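Local coordinates for protein putative 3-hydroxybutyryl-CoA dehydratase (Rhodopseudomonas palustris, PDB 3HIN) that probably acts as a lyase of the enoyl-CoA hydratase/isomerase (crotonase) family, of the kind that hydrates or dehydrates acyl-CoA thioesters, at residues D84-E87 with G88-S92; E181-H185 with G186-Y190; Q210-P213 with L214-F217. All coordinates share one frame; numbering follows the deposited sequence.

In the fold
The three contacts are local, each formed where a helix begins or ends, and they follow one another along the chain without overlapping. Contact 1 opens helix 85-103, contact 2 closes helix 179-185 and leads into strand 190-192 at one edge of the six-stranded sheet, and contact 3 starts helix 213-228 in the helical C-terminal part. They do not touch: the centres of contacts 1 and 2 are about 32 Å apart, those of contacts 2 and 3 about 25 Å. Contacts 1 and 3 lie on opposite sides of the chain's centre. They illustrate three ways a helix can begin or end: respectively a capping box, a glycine terminus and a proline in the first helical position.

Contact 1 (D84-E87 with G88-S92); sequences DATE and GLVHS
Gly88 N donates to Asp84 O at 2.8 Å, the first rung of the backbone ladder of helix 85-103. The tight part is the cap at its start. Asp84 occupies the N-cap position, and its OD1 accepts from Glu87 N at 2.7 Å, a nearly straight bond (170° at the hydrogen). Glu87 returns the favour: its OE1 takes the N-H of Asp84 at 2.8 Å, met on the anti side and 20° out of the carboxylate plane. With CG lying opposite the carbonyl carbon of Glu87 (chi1 -62°), the otherwise extended side chain can swing back beyond the helix start. This reciprocal pair is a capping box. It satisfies the N-H of the N-cap residue and that of Glu87 in the first turn, which has no i-4 carbonyl of the helix to bind. The positive end of the helix dipole probably favours both carboxylates in the charged state.

Behind the cap the ladder continues, Leu89 N binding Ala85 O, Val90 N reaching Thr86 O at 3.0 Å and His91 N reaching Glu87 O at 2.8 Å. Thr86 O is also hemmed in by carbon, with Leu89 CB at 3.3 Å and Val90 CG2 at 3.6 Å. The outward side is looser: Thr86, Leu89 and Val90 are exposed, and the methyls Thr86 CG2 and Val90 CG2 stay 4.5 Å apart, so little nonpolar contact joins the two segments on this face.

One turn on, the helix joins the body of the protein. His91 NE2 is hydrogen-bonded to Asp42 OD1 at the start of helix 42-51, the His91 ring meets Trp95 on its own helix, and Ser92 OG is bonded to Gly151 O. Helix 85-103 itself lies in the crossover between the parallel neighbouring strands 61-66 and 109-113.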
ATOM      1  N   ASP A  84      17.255   8.426 -13.677  1.00 43.86           N
ATOM      2  CA  ASP A  84      15.903   8.353 -14.266  1.00 40.67           C
ATOM      3  C   ASP A  84      14.946   7.690 -13.253  1.00 38.87           C
ATOM      4  O   ASP A  84      15.383   7.200 -12.211  1.00 37.57           O
ATOM      5  CB  ASP A  84      15.927   7.686 -15.648  1.00 40.01           C
ATOM      6  CG  ASP A  84      16.151   6.199 -15.604  1.00 38.59           C
ATOM      7  OD1 ASP A  84      15.929   5.560 -14.557  1.00 36.98           O
ATOM      8  OD2 ASP A  84      16.549   5.641 -16.647  1.00 38.78           O
ATOM      9  N   ALA A  85      13.655   7.721 -13.562  1.00 37.89           N
ATOM     10  CA  ALA A  85      12.615   7.118 -12.763  1.00 35.96           C
ATOM     11  C   ALA A  85      12.997   5.711 -12.274  1.00 35.15           C
ATOM     12  O   ALA A  85      12.892   5.414 -11.118  1.00 34.83           O
ATOM     13  CB  ALA A  85      11.331   7.072 -13.590  1.00 35.26           C
ATOM     14  N   THR A  86      13.469   4.860 -13.169  1.00 33.96           N
ATOM     15  CA  THR A  86      13.782   3.530 -12.775  1.00 34.69           C
ATOM     16  C   THR A  86      14.948   3.569 -11.831  1.00 35.26           C
ATOM     17  O   THR A  86      14.939   2.921 -10.787  1.00 36.24           O
ATOM     18  CB  THR A  86      14.141   2.706 -13.995  1.00 34.12           C
ATOM     19  OG1 THR A  86      13.027   2.733 -14.880  1.00 34.21           O
ATOM     20  CG2 THR A  86      14.554   1.263 -13.588  1.00 33.30           C
ATOM     21  N   GLU A  87      15.968   4.340 -12.181  1.00 35.98           N
ATOM     22  CA  GLU A  87      17.146   4.377 -11.321  1.00 37.06           C
ATOM     23  C   GLU A  87      16.794   4.850  -9.922  1.00 36.59           C
ATOM     24  O   GLU A  87      17.236   4.272  -8.955  1.00 38.02           O
ATOM     25  CB  GLU A  87      18.285   5.172 -11.955  1.00 36.51           C
ATOM     26  CG  GLU A  87      18.741   4.526 -13.264  1.00 39.72           C
ATOM     27  CD  GLU A  87      19.636   5.447 -14.101  1.00 43.56           C
ATOM     28  OE1 GLU A  87      19.441   6.723 -14.044  1.00 39.58           O
ATOM     29  OE2 GLU A  87      20.551   4.859 -14.783  1.00 44.84           O
ATOM     30  N   GLY A  88      15.986   5.888  -9.810  1.00 36.54           N
ATOM     31  CA  GLY A  88      15.631   6.370  -8.488  1.00 35.96           C
ATOM     32  C   GLY A  88      14.788   5.372  -7.685  1.00 36.28           C
ATOM     33  O   GLY A  88      14.836   5.394  -6.459  1.00 36.38           O
ATOM     34  N   LEU A  89      14.003   4.535  -8.365  1.00 35.02           N
ATOM     35  CA  LEU A  89      13.326   3.438  -7.684  1.00 34.62           C
ATOM     36  C   LEU A  89      14.391   2.459  -7.128  1.00 34.85           C
ATOM     37  O   LEU A  89      14.366   2.093  -5.938  1.00 34.41           O
ATOM     38  CB  LEU A  89      12.363   2.686  -8.664  1.00 33.60           C
ATOM     39  CG  LEU A  89      11.777   1.318  -8.226  1.00 32.80           C
ATOM     40  CD1 LEU A  89      10.774   1.443  -6.986  1.00 29.48           C
ATOM     41  CD2 LEU A  89      11.037   0.602  -9.372  1.00 35.94           C
ATOM     42  N   VAL A  90      15.310   2.024  -7.997  1.00 35.63           N
ATOM     43  CA  VAL A  90      16.361   1.114  -7.574  1.00 34.83           C
ATOM     44  C   VAL A  90      17.156   1.733  -6.425  1.00 33.33           C
ATOM     45  O   VAL A  90      17.453   1.080  -5.488  1.00 34.71           O
ATOM     46  CB  VAL A  90      17.298   0.721  -8.793  1.00 36.05           C
ATOM     47  CG1 VAL A  90      18.636   0.025  -8.311  1.00 35.51           C
ATOM     48  CG2 VAL A  90      16.498  -0.176  -9.847  1.00 35.41           C
ATOM     49  N   HIS A  91      17.491   2.996  -6.510  1.00 34.06           N
ATOM     50  CA  HIS A  91      18.296   3.656  -5.485  1.00 35.17           C
ATOM     51  C   HIS A  91      17.541   3.784  -4.162  1.00 34.96           C
ATOM     52  O   HIS A  91      18.101   3.524  -3.100  1.00 35.53           O
ATOM     53  CB  HIS A  91      18.782   5.018  -5.979  1.00 35.82           C
ATOM     54  CG  HIS A  91      19.666   5.726  -5.011  1.00 40.78           C
ATOM     55  ND1 HIS A  91      19.252   6.833  -4.294  1.00 44.08           N
ATOM     56  CD2 HIS A  91      20.927   5.450  -4.589  1.00 42.41           C
ATOM     57  CE1 HIS A  91      20.216   7.203  -3.467  1.00 44.77           C
ATOM     58  NE2 HIS A  91      21.248   6.388  -3.635  1.00 43.37           N
ATOM     59  N   SER A  92      16.287   4.202  -4.191  1.00 34.22           N
ATOM     60  CA  SER A  92      15.490   4.178  -2.961  1.00 32.81           C
ATOM     61  C   SER A  92      15.510   2.785  -2.318  1.00 33.67           C
ATOM     62  O   SER A  92      15.725   2.670  -1.108  1.00 34.44           O
ATOM     63  CB  SER A  92      14.015   4.599  -3.257  1.00 33.88           C
ATOM     64  OG  SER A  92      13.245   4.558  -2.040  1.00 32.23           O
TER

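Contact 2 (E181-H185 with G186-Y190); sequences EGVVH and GFSQY
Gly182 O receives two backbone donors from beyond the helix end, Gly186 N and Phe187 N, each at 2.9 Å. The first comes nearly head-on to the carbonyl, whereas the second sits above its plane, 38° out, so the two N-H groups share one oxygen from different directions. Ser188 OG makes a further polar link, giving its proton to Tyr190 O at 2.9 Å next to the start of strand 190-192.

This is helix termination by glycine: Gly186 is the first residue to leave helical angles, with phi at 118°, and a side chain there would run into His185 O. The chain then turns away towards strand 190-192, which pairs with strand 130-134.

Van der Waals contacts line the turn. The Phe187 ring has Gly182 O at its edge, in plane, and His185 CB also at the edge, near the plane and 4.0 Å from Phe187 CE2. Phe187 CD2 lies 3.6 Å from Gly182 CA. Beyond the turn the same ring stacks on Tyr139 and meets Tyr177. Replacing Phe187 by an alanine would probably leave His185 CB without its ring-edge neighbour and Tyr139 without its stacking mate. Further along, Val183 places CG2 opposite its own backbone N and against Ser188 O at 3.6 Å, while Val183 CB lies 3.8 Å from Ser188 OG.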
ATOM      1  N   GLU A 181      10.847  19.987  22.190  1.00 38.98           N
ATOM      2  CA  GLU A 181       9.624  19.688  21.458  1.00 40.11           C
ATOM      3  C   GLU A 181       9.537  18.219  21.022  1.00 40.34           C
ATOM      4  O   GLU A 181       8.486  17.592  21.127  1.00 41.17           O
ATOM      5  CB  GLU A 181       9.543  20.564  20.239  1.00 40.41           C
ATOM      6  CG  GLU A 181       9.496  22.028  20.599  1.00 45.95           C
ATOM      7  CD  GLU A 181       9.483  22.910  19.356  1.00 52.92           C
ATOM      8  OE1 GLU A 181      10.575  23.198  18.817  1.00 54.38           O
ATOM      9  OE2 GLU A 181       8.372  23.295  18.913  1.00 55.43           O
ATOM     10  N   GLY A 182      10.641  17.654  20.554  1.00 39.28           N
ATOM     11  CA  GLY A 182      10.547  16.351  19.900  1.00 39.08           C
ATOM     12  C   GLY A 182      10.225  15.208  20.837  1.00 40.04           C
ATOM     13  O   GLY A 182       9.488  14.283  20.480  1.00 37.99           O
ATOM     14  N   VAL A 183      10.759  15.270  22.072  1.00 40.38           N
ATOM     15  CA  VAL A 183      10.509  14.177  23.029  1.00 39.41           C
ATOM     16  C   VAL A 183       9.008  14.148  23.322  1.00 40.33           C
ATOM     17  O   VAL A 183       8.424  13.081  23.569  1.00 40.04           O
ATOM     18  CB  VAL A 183      11.362  14.319  24.351  1.00 39.87           C
ATOM     19  CG1 VAL A 183      11.013  15.618  25.163  1.00 38.91           C
ATOM     20  CG2 VAL A 183      11.202  13.100  25.228  1.00 37.06           C
ATOM     21  N   VAL A 184       8.361  15.312  23.209  1.00 40.92           N
ATOM     22  CA  VAL A 184       6.934  15.374  23.473  1.00 41.60           C
ATOM     23  C   VAL A 184       6.127  14.844  22.272  1.00 42.01           C
ATOM     24  O   VAL A 184       5.070  14.202  22.456  1.00 42.72           O
ATOM     25  CB  VAL A 184       6.437  16.812  23.852  1.00 42.78           C
ATOM     26  CG1 VAL A 184       4.895  16.847  23.913  1.00 40.81           C
ATOM     27  CG2 VAL A 184       7.121  17.391  25.198  1.00 41.13           C
ATOM     28  N   HIS A 185       6.576  15.154  21.040  1.00 41.56           N
ATOM     29  CA  HIS A 185       5.769  14.751  19.860  1.00 39.99           C
ATOM     30  C   HIS A 185       6.050  13.349  19.411  1.00 39.49           C
ATOM     31  O   HIS A 185       5.286  12.812  18.577  1.00 38.62           O
ATOM     32  CB  HIS A 185       5.936  15.681  18.663  1.00 41.05           C
ATOM     33  CG  HIS A 185       5.660  17.117  18.955  1.00 41.25           C
ATOM     34  ND1 HIS A 185       4.455  17.554  19.468  1.00 41.00           N
ATOM     35  CD2 HIS A 185       6.413  18.234  18.748  1.00 43.13           C
ATOM     36  CE1 HIS A 185       4.475  18.876  19.586  1.00 42.34           C
ATOM     37  NE2 HIS A 185       5.656  19.315  19.168  1.00 45.32           N
ATOM     38  N   GLY A 186       7.133  12.745  19.941  1.00 37.41           N
ATOM     39  CA  GLY A 186       7.389  11.339  19.661  1.00 35.60           C
ATOM     40  C   GLY A 186       8.681  11.046  18.919  1.00 34.71           C
ATOM     41  O   GLY A 186       8.912   9.918  18.560  1.00 35.07           O
ATOM     42  N   PHE A 187       9.526  12.055  18.701  1.00 34.41           N
ATOM     43  CA  PHE A 187      10.726  11.852  17.950  1.00 33.43           C
ATOM     44  C   PHE A 187      11.712  10.983  18.707  1.00 33.26           C
ATOM     45  O   PHE A 187      12.471  10.231  18.080  1.00 34.11           O
ATOM     46  CB  PHE A 187      11.385  13.169  17.573  1.00 33.21           C
ATOM     47  CG  PHE A 187      10.603  13.964  16.535  1.00 36.37           C
ATOM     48  CD1 PHE A 187      10.971  13.924  15.202  1.00 36.12           C
ATOM     49  CD2 PHE A 187       9.504  14.724  16.898  1.00 37.22           C
ATOM     50  CE1 PHE A 187      10.295  14.673  14.231  1.00 35.23           C
ATOM     51  CE2 PHE A 187       8.834  15.476  15.962  1.00 38.71           C
ATOM     52  CZ  PHE A 187       9.201  15.419  14.606  1.00 39.28           C
ATOM     53  N   SER A 188      11.751  11.128  20.038  1.00 33.86           N
ATOM     54  CA  SER A 188      12.667  10.346  20.829  1.00 32.82           C
ATOM     55  C   SER A 188      12.002   9.861  22.091  1.00 32.76           C
ATOM     56  O   SER A 188      11.132  10.536  22.667  1.00 34.87           O
ATOM     57  CB  SER A 188      13.927  11.143  21.190  1.00 32.83           C
ATOM     58  OG  SER A 188      13.669  12.222  22.138  1.00 33.03           O
ATOM     59  N   GLN A 189      12.432   8.741  22.610  1.00 32.62           N
ATOM     60  CA  GLN A 189      11.886   8.318  23.864  1.00 31.77           C
ATOM     61  C   GLN A 189      12.630   8.967  24.987  1.00 32.34           C
ATOM     62  O   GLN A 189      12.140   9.048  26.066  1.00 32.51           O
ATOM     63  CB  GLN A 189      11.983   6.825  24.009  1.00 20.00           C
ATOM     64  CG  GLN A 189      11.240   6.099  23.003  1.00 20.00           C
ATOM     65  CD  GLN A 189      12.117   5.541  21.980  1.00 20.00           C
ATOM     66  OE1 GLN A 189      13.052   6.164  21.562  1.00 20.00           O
ATOM     67  NE2 GLN A 189      11.827   4.351  21.568  1.00 20.00           N
ATOM     68  N   TYR A 190      13.822   9.448  24.722  1.00 32.33           N
ATOM     69  CA  TYR A 190      14.556  10.106  25.799  1.00 31.89           C
ATOM     70  C   TYR A 190      15.032  11.518  25.417  1.00 32.97           C
ATOM     71  O   TYR A 190      15.454  11.734  24.311  1.00 32.29           O
ATOM     72  CB  TYR A 190      15.800   9.300  26.190  1.00 30.40           C
ATOM     73  CG  TYR A 190      15.507   7.931  26.772  1.00 31.89           C
ATOM     74  CD1 TYR A 190      15.402   7.758  28.170  1.00 31.83           C
ATOM     75  CD2 TYR A 190      15.337   6.807  25.952  1.00 29.66           C
ATOM     76  CE1 TYR A 190      15.126   6.502  28.723  1.00 30.82           C
ATOM     77  CE2 TYR A 190      15.062   5.533  26.522  1.00 29.02           C
ATOM     78  CZ  TYR A 190      14.940   5.412  27.875  1.00 31.20           C
ATOM     79  OH  TYR A 190      14.626   4.188  28.435  1.00 30.83           O
TER

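Contact 3 (Q210-P213 with L214-F217); sequences QNAP and LTNF
Asn216 reaches back from the first turn of helix 213-228 over the residues that lead into it, meeting Asn211. Its CB rests 3.6 Å from Pro213 O, the carbonyl that accepts from Phe217 N at 2.8 Å. CG is turned opposite the carbonyl carbon (chi1 -62°), which sends the amide back towards the helix start. At its tip, OD1 comes to 3.8 Å from Asn211 CB and 3.9 Å from Asn211 ND2. These are van der Waals distances, and no hydrogen bond joins the two amides. The side chains cross at about a right angle, their amide planes 69° apart. Asn211 has its stronger polar partner in Arg207, whose NH1 is hydrogen-bonded to Asn211 OD1, while the Asn216 side chain also touches Pro108.

Nearer the backbone, Ala212 O takes two donors. Asn216 N lies in its carbonyl plane at 3.3 Å, and Thr215 N comes from above the plane, 58° out, at 2.9 Å. Thr215 CB packs 3.3 Å from the same oxygen. Leu214 touches Val244 and Phe217 touches Met241, both of helix 231-247.

Ala212, at the N-cap, has no polar side chain to offer. Pro213 follows it as proline at the first helical position (N1), which it suits because the first-turn N-H groups have no intrahelical acceptor.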
ATOM      1  N   GLN A 210      21.400  -7.022  28.917  1.00 35.84           N
ATOM      2  CA  GLN A 210      21.109  -7.989  29.951  1.00 34.86           C
ATOM      3  C   GLN A 210      19.885  -8.830  29.568  1.00 34.61           C
ATOM      4  O   GLN A 210      19.627  -9.872  30.187  1.00 33.48           O
ATOM      5  CB  GLN A 210      20.762  -7.250  31.222  1.00 35.67           C
ATOM      6  CG  GLN A 210      21.733  -6.119  31.635  1.00 38.09           C
ATOM      7  CD  GLN A 210      21.307  -5.443  32.945  1.00 44.11           C
ATOM      8  OE1 GLN A 210      20.163  -5.576  33.389  1.00 44.66           O
ATOM      9  NE2 GLN A 210      22.242  -4.751  33.588  1.00 44.97           N
ATOM     10  N   ASN A 211      19.108  -8.397  28.575  1.00 34.48           N
ATOM     11  CA  ASN A 211      17.858  -9.125  28.201  1.00 34.84           C
ATOM     12  C   ASN A 211      18.125 -10.524  27.588  1.00 35.82           C
ATOM     13  O   ASN A 211      19.160 -10.739  26.959  1.00 34.44           O
ATOM     14  CB  ASN A 211      16.948  -8.283  27.259  1.00 34.18           C
ATOM     15  CG  ASN A 211      16.480  -6.976  27.926  1.00 34.59           C
ATOM     16  OD1 ASN A 211      16.307  -6.919  29.142  1.00 35.11           O
ATOM     17  ND2 ASN A 211      16.240  -5.955  27.146  1.00 30.70           N
ATOM     18  N   ALA A 212      17.201 -11.460  27.810  1.00 37.24           N
ATOM     19  CA  ALA A 212      17.205 -12.767  27.107  1.00 38.39           C
ATOM     20  C   ALA A 212      16.932 -12.537  25.614  1.00 39.65           C
ATOM     21  O   ALA A 212      16.204 -11.617  25.241  1.00 40.19           O
ATOM     22  CB  ALA A 212      16.129 -13.718  27.716  1.00 37.30           C
ATOM     23  N   PRO A 213      17.518 -13.362  24.748  1.00 40.93           N
ATOM     24  CA  PRO A 213      17.430 -13.157  23.291  1.00 41.85           C
ATOM     25  C   PRO A 213      15.987 -13.168  22.790  1.00 42.47           C
ATOM     26  O   PRO A 213      15.642 -12.411  21.854  1.00 41.27           O
ATOM     27  CB  PRO A 213      18.199 -14.373  22.730  1.00 42.44           C
ATOM     28  CG  PRO A 213      19.182 -14.669  23.784  1.00 41.57           C
ATOM     29  CD  PRO A 213      18.404 -14.489  25.077  1.00 41.38           C
ATOM     30  N   LEU A 214      15.162 -14.020  23.413  1.00 42.05           N
ATOM     31  CA  LEU A 214      13.768 -14.140  23.024  1.00 42.11           C
ATOM     32  C   LEU A 214      12.967 -12.903  23.474  1.00 41.60           C
ATOM     33  O   LEU A 214      11.861 -12.639  22.967  1.00 41.61           O
ATOM     34  CB  LEU A 214      13.168 -15.439  23.568  1.00 42.37           C
ATOM     35  CG  LEU A 214      12.404 -16.317  22.578  1.00 45.46           C
ATOM     36  CD1 LEU A 214      13.173 -16.503  21.256  1.00 48.50           C
ATOM     37  CD2 LEU A 214      12.093 -17.632  23.204  1.00 47.38           C
ATOM     38  N   THR A 215      13.496 -12.141  24.436  1.00 40.15           N
ATOM     39  CA  THR A 215      12.842 -10.904  24.765  1.00 40.08           C
ATOM     40  C   THR A 215      13.118  -9.930  23.628  1.00 39.91           C
ATOM     41  O   THR A 215      12.193  -9.358  23.109  1.00 37.52           O
ATOM     42  CB  THR A 215      13.279 -10.337  26.128  1.00 40.62           C
ATOM     43  OG1 THR A 215      12.620 -11.088  27.141  1.00 43.30           O
ATOM     44  CG2 THR A 215      12.825  -8.858  26.275  1.00 40.51           C
ATOM     45  N   ASN A 216      14.387  -9.785  23.212  1.00 40.02           N
ATOM     46  CA  ASN A 216      14.658  -8.988  22.030  1.00 41.20           C
ATOM     47  C   ASN A 216      13.847  -9.460  20.852  1.00 40.76           C
ATOM     48  O   ASN A 216      13.297  -8.638  20.137  1.00 40.19           O
ATOM     49  CB  ASN A 216      16.128  -8.897  21.600  1.00 41.37           C
ATOM     50  CG  ASN A 216      16.982  -8.258  22.645  1.00 44.84           C
ATOM     51  OD1 ASN A 216      16.502  -7.488  23.519  1.00 44.79           O
ATOM     52  ND2 ASN A 216      18.252  -8.641  22.634  1.00 44.80           N
ATOM     53  N   PHE A 217      13.777 -10.764  20.625  1.00 39.59           N
ATOM     54  CA  PHE A 217      12.973 -11.179  19.485  1.00 38.15           C
ATOM     55  C   PHE A 217      11.495 -10.655  19.563  1.00 36.90           C
ATOM     56  O   PHE A 217      10.958 -10.092  18.587  1.00 36.55           O
ATOM     57  CB  PHE A 217      12.985 -12.698  19.360  1.00 38.04           C
ATOM     58  CG  PHE A 217      12.331 -13.169  18.121  1.00 38.63           C
ATOM     59  CD1 PHE A 217      12.996 -13.103  16.928  1.00 40.51           C
ATOM     60  CD2 PHE A 217      11.016 -13.610  18.139  1.00 38.13           C
ATOM     61  CE1 PHE A 217      12.364 -13.532  15.755  1.00 45.89           C
ATOM     62  CE2 PHE A 217      10.366 -14.031  16.962  1.00 38.08           C
ATOM     63  CZ  PHE A 217      11.047 -13.982  15.784  1.00 43.06           C
TER